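Local coordinates for protein tylactone synthase starter module and modules 1 & 2 (Streptomyces fradiae, PDB 2Z5L) that probably reduces the beta-keto group of a polyketide intermediate, with NADPH as cofactor, through its first ketoreductase and so sets chirality in the tylosin precursor, at residues 359-371 with 403-417. Sequence-based numbering, arbitrary orientation.
Sequences FETVRGAKVCGAE and AYAAANAALDALAER
Lys366 leaves its helix with CG opposite the backbone N (chi1 -168°), then bends at chi3 and chi4, which carries its ammonium to the amide of Asn408. Lys366 NZ donates to Asn408 OD1 at 3.1 Å, tilted 26° from the carbonyl plane. The Lys366 side chain is a knob among Tyr404, Ala407, Asn408 and Leu411: Lys366 CG lies 3.5 Å from Leu411 CD1, and its CE reaches Tyr404 CE1. Asn408 is itself held, since its ND2 donates to Tyr404 O at 2.8 Å while sitting over the centre of the Tyr404 ring, whose edge receives Val362 CG1. Helices 356-376 and 402-419 belong to the Rossmann-type short-chain dehydrogenase/reductase fold of the ketoreductase, where they run side by side; the short segments are 4° from parallel. Their 8.9 Å axis separation is consistent with small side chains at the interface: Ala403 CB and Ala406 CB meet the Phe359 ring, and Ala407 CB lies 3.6 Å from Val367 CG2. Farther along, Ala370 CB presses tightly on Leu411 CD2 (3.3 Å). Beyond Leu414, the Glu371 carboxylate and Arg417 guanidinium are nearly coplanar but form only a long salt bridge, Glu371 OE1 to Arg417 NH2 4.0 Å, bridged by a water; Arg417 NH1 hydrogen-bonds to Pro158 O.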
loop_
_atom_site.group_PDB
_atom_site.type_symbol
_atom_site.label_atom_id
_atom_site.label_comp_id
_atom_site.label_asym_id
_atom_site.label_seq_id
_atom_site.Cartn_x
_atom_site.Cartn_y
_atom_site.Cartn_z
ATOM N N PHE A 359 -12.065 -6.727 4.259
ATOM C CA PHE A 359 -10.609 -6.629 4.192
ATOM C C PHE A 359 -10.034 -7.835 3.451
ATOM O O PHE A 359 -9.029 -7.734 2.742
ATOM C CB PHE A 359 -10.010 -6.531 5.604
ATOM C CG PHE A 359 -8.509 -6.389 5.623
ATOM C CD1 PHE A 359 -7.680 -7.512 5.643
ATOM C CD2 PHE A 359 -7.923 -5.134 5.623
ATOM C CE1 PHE A 359 -6.276 -7.378 5.660
ATOM C CE2 PHE A 359 -6.527 -4.984 5.641
ATOM C CZ PHE A 359 -5.705 -6.113 5.659
ATOM N N GLU A 360 -10.677 -8.982 3.616
ATOM C CA GLU A 360 -10.213 -10.185 2.945
ATOM C C GLU A 360 -10.611 -10.173 1.496
ATOM O O GLU A 360 -9.846 -10.557 0.618
ATOM C CB GLU A 360 -10.778 -11.432 3.626
ATOM C CG GLU A 360 -10.067 -11.784 4.907
ATOM C CD GLU A 360 -8.571 -11.964 4.685
ATOM O OE1 GLU A 360 -8.167 -12.883 3.925
ATOM O OE2 GLU A 360 -7.801 -11.165 5.262
ATOM N N THR A 361 -11.831 -9.731 1.245
ATOM C CA THR A 361 -12.329 -9.684 -0.117
ATOM C C THR A 361 -11.447 -8.771 -0.955
ATOM O O THR A 361 -11.168 -9.050 -2.123
ATOM C CB THR A 361 -13.776 -9.186 -0.115
ATOM O OG1 THR A 361 -14.604 -10.155 0.544
ATOM C CG2 THR A 361 -14.266 -8.969 -1.527
ATOM N N VAL A 362 -10.971 -7.695 -0.339
ATOM C CA VAL A 362 -10.137 -6.745 -1.054
ATOM C C VAL A 362 -8.728 -7.244 -1.320
ATOM O O VAL A 362 -8.174 -7.022 -2.406
ATOM C CB VAL A 362 -10.091 -5.401 -0.306
ATOM C CG1 VAL A 362 -9.078 -4.444 -0.967
ATOM C CG2 VAL A 362 -11.473 -4.789 -0.331
ATOM N N ARG A 363 -8.132 -7.924 -0.346
ATOM C CA ARG A 363 -6.770 -8.411 -0.567
ATOM C C ARG A 363 -6.702 -9.712 -1.354
ATOM O O ARG A 363 -5.704 -9.980 -2.022
ATOM C CB ARG A 363 -6.020 -8.555 0.759
ATOM C CG ARG A 363 -6.525 -9.621 1.678
ATOM C CD ARG A 363 -5.925 -9.389 3.050
ATOM N NE ARG A 363 -4.468 -9.311 2.971
ATOM C CZ ARG A 363 -3.675 -10.374 2.880
ATOM N NH1 ARG A 363 -4.213 -11.585 2.868
ATOM N NH2 ARG A 363 -2.356 -10.231 2.791
ATOM N N GLY A 364 -7.770 -10.502 -1.306
ATOM C CA GLY A 364 -7.782 -11.766 -2.028
ATOM C C GLY A 364 -7.186 -11.729 -3.426
ATOM O O GLY A 364 -6.116 -12.305 -3.686
ATOM N N ALA A 365 -7.867 -11.048 -4.342
ATOM C CA ALA A 365 -7.391 -10.970 -5.728
ATOM C C ALA A 365 -6.086 -10.206 -5.890
ATOM O O ALA A 365 -5.204 -10.593 -6.672
ATOM C CB ALA A 365 -8.460 -10.328 -6.612
ATOM N N LYS A 366 -5.970 -9.114 -5.147
ATOM C CA LYS A 366 -4.783 -8.280 -5.224
ATOM C C LYS A 366 -3.560 -8.924 -4.566
ATOM O O LYS A 366 -2.645 -9.398 -5.254
ATOM C CB LYS A 366 -5.097 -6.918 -4.600
ATOM C CG LYS A 366 -4.066 -5.845 -4.848
ATOM C CD LYS A 366 -4.771 -4.507 -4.874
ATOM C CE LYS A 366 -5.347 -4.228 -6.250
ATOM N NZ LYS A 366 -4.305 -3.736 -7.166
ATOM N N VAL A 367 -3.551 -8.973 -3.241
ATOM C CA VAL A 367 -2.412 -9.535 -2.527
ATOM C C VAL A 367 -2.151 -11.015 -2.811
ATOM O O VAL A 367 -1.063 -11.385 -3.252
ATOM C CB VAL A 367 -2.562 -9.355 -1.016
ATOM C CG1 VAL A 367 -1.264 -9.734 -0.328
ATOM C CG2 VAL A 367 -2.933 -7.930 -0.703
ATOM N N CYS A 368 -3.141 -11.858 -2.535
ATOM C CA CYS A 368 -3.000 -13.290 -2.763
ATOM C C CYS A 368 -2.579 -13.598 -4.205
ATOM O O CYS A 368 -1.732 -14.464 -4.442
ATOM C CB CYS A 368 -4.312 -14.016 -2.429
ATOM S SG CYS A 368 -4.766 -13.971 -0.654
ATOM N N GLY A 369 -3.164 -12.888 -5.163
ATOM C CA GLY A 369 -2.829 -13.112 -6.559
ATOM C C GLY A 369 -1.359 -12.903 -6.887
ATOM O O GLY A 369 -0.713 -13.767 -7.493
ATOM N N ALA A 370 -0.832 -11.749 -6.487
ATOM C CA ALA A 370 0.557 -11.394 -6.735
ATOM C C ALA A 370 1.524 -12.310 -5.992
ATOM O O ALA A 370 2.601 -12.644 -6.499
ATOM C CB ALA A 370 0.800 -9.951 -6.322
ATOM N N GLU A 371 1.139 -12.724 -4.789
ATOM C CA GLU A 371 2.004 -13.584 -3.995
ATOM C C GLU A 371 2.092 -14.985 -4.622
ATOM O O GLU A 371 3.147 -15.608 -4.588
ATOM C CB GLU A 371 1.494 -13.640 -2.544
ATOM C CG GLU A 371 2.382 -14.415 -1.563
ATOM C CD GLU A 371 3.775 -13.796 -1.369
ATOM O OE1 GLU A 371 3.874 -12.590 -1.027
ATOM O OE2 GLU A 371 4.769 -14.531 -1.550
ATOM N N ALA A 403 -8.623 -0.742 3.452
ATOM C CA ALA A 403 -8.327 -2.124 3.102
ATOM C C ALA A 403 -7.621 -2.140 1.767
ATOM O O ALA A 403 -6.745 -2.970 1.511
ATOM C CB ALA A 403 -9.623 -2.944 3.038
ATOM N N TYR A 404 -7.997 -1.208 0.903
ATOM C CA TYR A 404 -7.376 -1.128 -0.415
ATOM C C TYR A 404 -5.925 -0.631 -0.319
ATOM O O TYR A 404 -5.047 -1.054 -1.086
ATOM C CB TYR A 404 -8.196 -0.203 -1.319
ATOM C CG TYR A 404 -7.891 -0.352 -2.788
ATOM C CD1 TYR A 404 -8.072 -1.580 -3.435
ATOM C CD2 TYR A 404 -7.493 0.747 -3.556
ATOM C CE1 TYR A 404 -7.879 -1.708 -4.801
ATOM C CE2 TYR A 404 -7.297 0.631 -4.922
ATOM C CZ TYR A 404 -7.495 -0.600 -5.541
ATOM O OH TYR A 404 -7.348 -0.726 -6.900
ATOM N N ALA A 405 -5.683 0.286 0.614
ATOM C CA ALA A 405 -4.337 0.821 0.801
ATOM C C ALA A 405 -3.411 -0.213 1.412
ATOM O O ALA A 405 -2.213 -0.251 1.089
ATOM C CB ALA A 405 -4.370 2.064 1.668
ATOM N N ALA A 406 -3.949 -1.047 2.300
ATOM C CA ALA A 406 -3.108 -2.071 2.899
ATOM C C ALA A 406 -2.665 -3.016 1.782
ATOM O O ALA A 406 -1.474 -3.293 1.631
ATOM C CB ALA A 406 -3.870 -2.837 3.984
ATOM N N ALA A 407 -3.623 -3.457 0.970
ATOM C CA ALA A 407 -3.349 -4.395 -0.117
ATOM C C ALA A 407 -2.346 -3.875 -1.148
ATOM O O ALA A 407 -1.415 -4.581 -1.541
ATOM C CB ALA A 407 -4.652 -4.779 -0.811
ATOM N N ASN A 408 -2.548 -2.645 -1.602
ATOM C CA ASN A 408 -1.646 -2.060 -2.572
ATOM C C ASN A 408 -0.268 -1.842 -1.932
ATOM O O ASN A 408 0.760 -2.114 -2.563
ATOM C CB ASN A 408 -2.268 -0.786 -3.151
ATOM C CG ASN A 408 -3.351 -1.108 -4.166
ATOM O OD1 ASN A 408 -3.054 -1.591 -5.261
ATOM N ND2 ASN A 408 -4.605 -0.871 -3.803
ATOM N N ALA A 409 -0.234 -1.408 -0.674
ATOM C CA ALA A 409 1.046 -1.238 0.007
ATOM C C ALA A 409 1.816 -2.577 -0.068
ATOM O O ALA A 409 3.028 -2.587 -0.281
ATOM C CB ALA A 409 0.821 -0.823 1.470
ATOM N N ALA A 410 1.115 -3.702 0.086
ATOM C CA ALA A 410 1.765 -5.015 0.023
ATOM C C ALA A 410 2.318 -5.400 -1.349
ATOM O O ALA A 410 3.299 -6.154 -1.444
ATOM C CB ALA A 410 0.818 -6.117 0.509
ATOM N N LEU A 411 1.673 -4.943 -2.415
ATOM C CA LEU A 411 2.157 -5.247 -3.748
ATOM C C LEU A 411 3.524 -4.591 -3.905
ATOM O O LEU A 411 4.447 -5.187 -4.453
ATOM C CB LEU A 411 1.204 -4.704 -4.826
ATOM C CG LEU A 411 -0.129 -5.445 -5.027
ATOM C CD1 LEU A 411 -0.957 -4.762 -6.107
ATOM C CD2 LEU A 411 0.151 -6.898 -5.404
ATOM N N ASP A 412 3.646 -3.360 -3.417
ATOM C CA ASP A 412 4.903 -2.617 -3.503
ATOM C C ASP A 412 6.051 -3.311 -2.759
ATOM O O ASP A 412 7.153 -3.449 -3.303
ATOM C CB ASP A 412 4.721 -1.188 -2.969
ATOM C CG ASP A 412 3.577 -0.440 -3.660
ATOM O OD1 ASP A 412 3.181 -0.829 -4.782
ATOM O OD2 ASP A 412 3.083 0.551 -3.091
ATOM N N ALA A 413 5.796 -3.761 -1.532
ATOM C CA ALA A 413 6.830 -4.427 -0.740
ATOM C C ALA A 413 7.328 -5.684 -1.450
ATOM O O ALA A 413 8.519 -5.997 -1.417
ATOM C CB ALA A 413 6.286 -4.783 0.647
ATOM N N LEU A 414 6.398 -6.407 -2.071
ATOM C CA LEU A 414 6.718 -7.620 -2.801
ATOM C C LEU A 414 7.665 -7.276 -3.945
ATOM O O LEU A 414 8.594 -8.032 -4.240
ATOM C CB LEU A 414 5.447 -8.267 -3.352
ATOM C CG LEU A 414 5.641 -9.467 -4.297
ATOM C CD1 LEU A 414 6.209 -10.655 -3.537
ATOM C CD2 LEU A 414 4.293 -9.847 -4.919
ATOM N N ALA A 415 7.442 -6.127 -4.573
ATOM C CA ALA A 415 8.292 -5.688 -5.670
ATOM C C ALA A 415 9.706 -5.502 -5.135
ATOM O O ALA A 415 10.668 -6.039 -5.690
ATOM C CB ALA A 415 7.770 -4.371 -6.247
ATOM N N GLU A 416 9.815 -4.745 -4.043
ATOM C CA GLU A 416 11.104 -4.471 -3.402
ATOM C C GLU A 416 11.804 -5.762 -3.006
ATOM O O GLU A 416 12.973 -5.962 -3.328
ATOM C CB GLU A 416 10.926 -3.591 -2.152
ATOM C CG GLU A 416 10.258 -2.249 -2.421
ATOM C CD GLU A 416 10.463 -1.239 -1.296
ATOM O OE1 GLU A 416 11.603 -0.776 -1.098
ATOM O OE2 GLU A 416 9.482 -0.901 -0.607
ATOM N N ARG A 417 11.091 -6.639 -2.310
ATOM C CA ARG A 417 11.700 -7.884 -1.899
ATOM C C ARG A 417 12.161 -8.726 -3.082
ATOM O O ARG A 417 13.191 -9.404 -3.006
ATOM C CB ARG A 417 10.748 -8.695 -1.023
ATOM C CG ARG A 417 10.457 -8.041 0.321
ATOM C CD ARG A 417 9.853 -9.044 1.278
ATOM N NE ARG A 417 8.663 -9.692 0.726
ATOM C CZ ARG A 417 7.462 -9.117 0.655
ATOM N NH1 ARG A 417 7.289 -7.881 1.100
ATOM N NH2 ARG A 417 6.428 -9.784 0.158
HETATM O O HOH W 1 6.583 -12.528 -0.723
#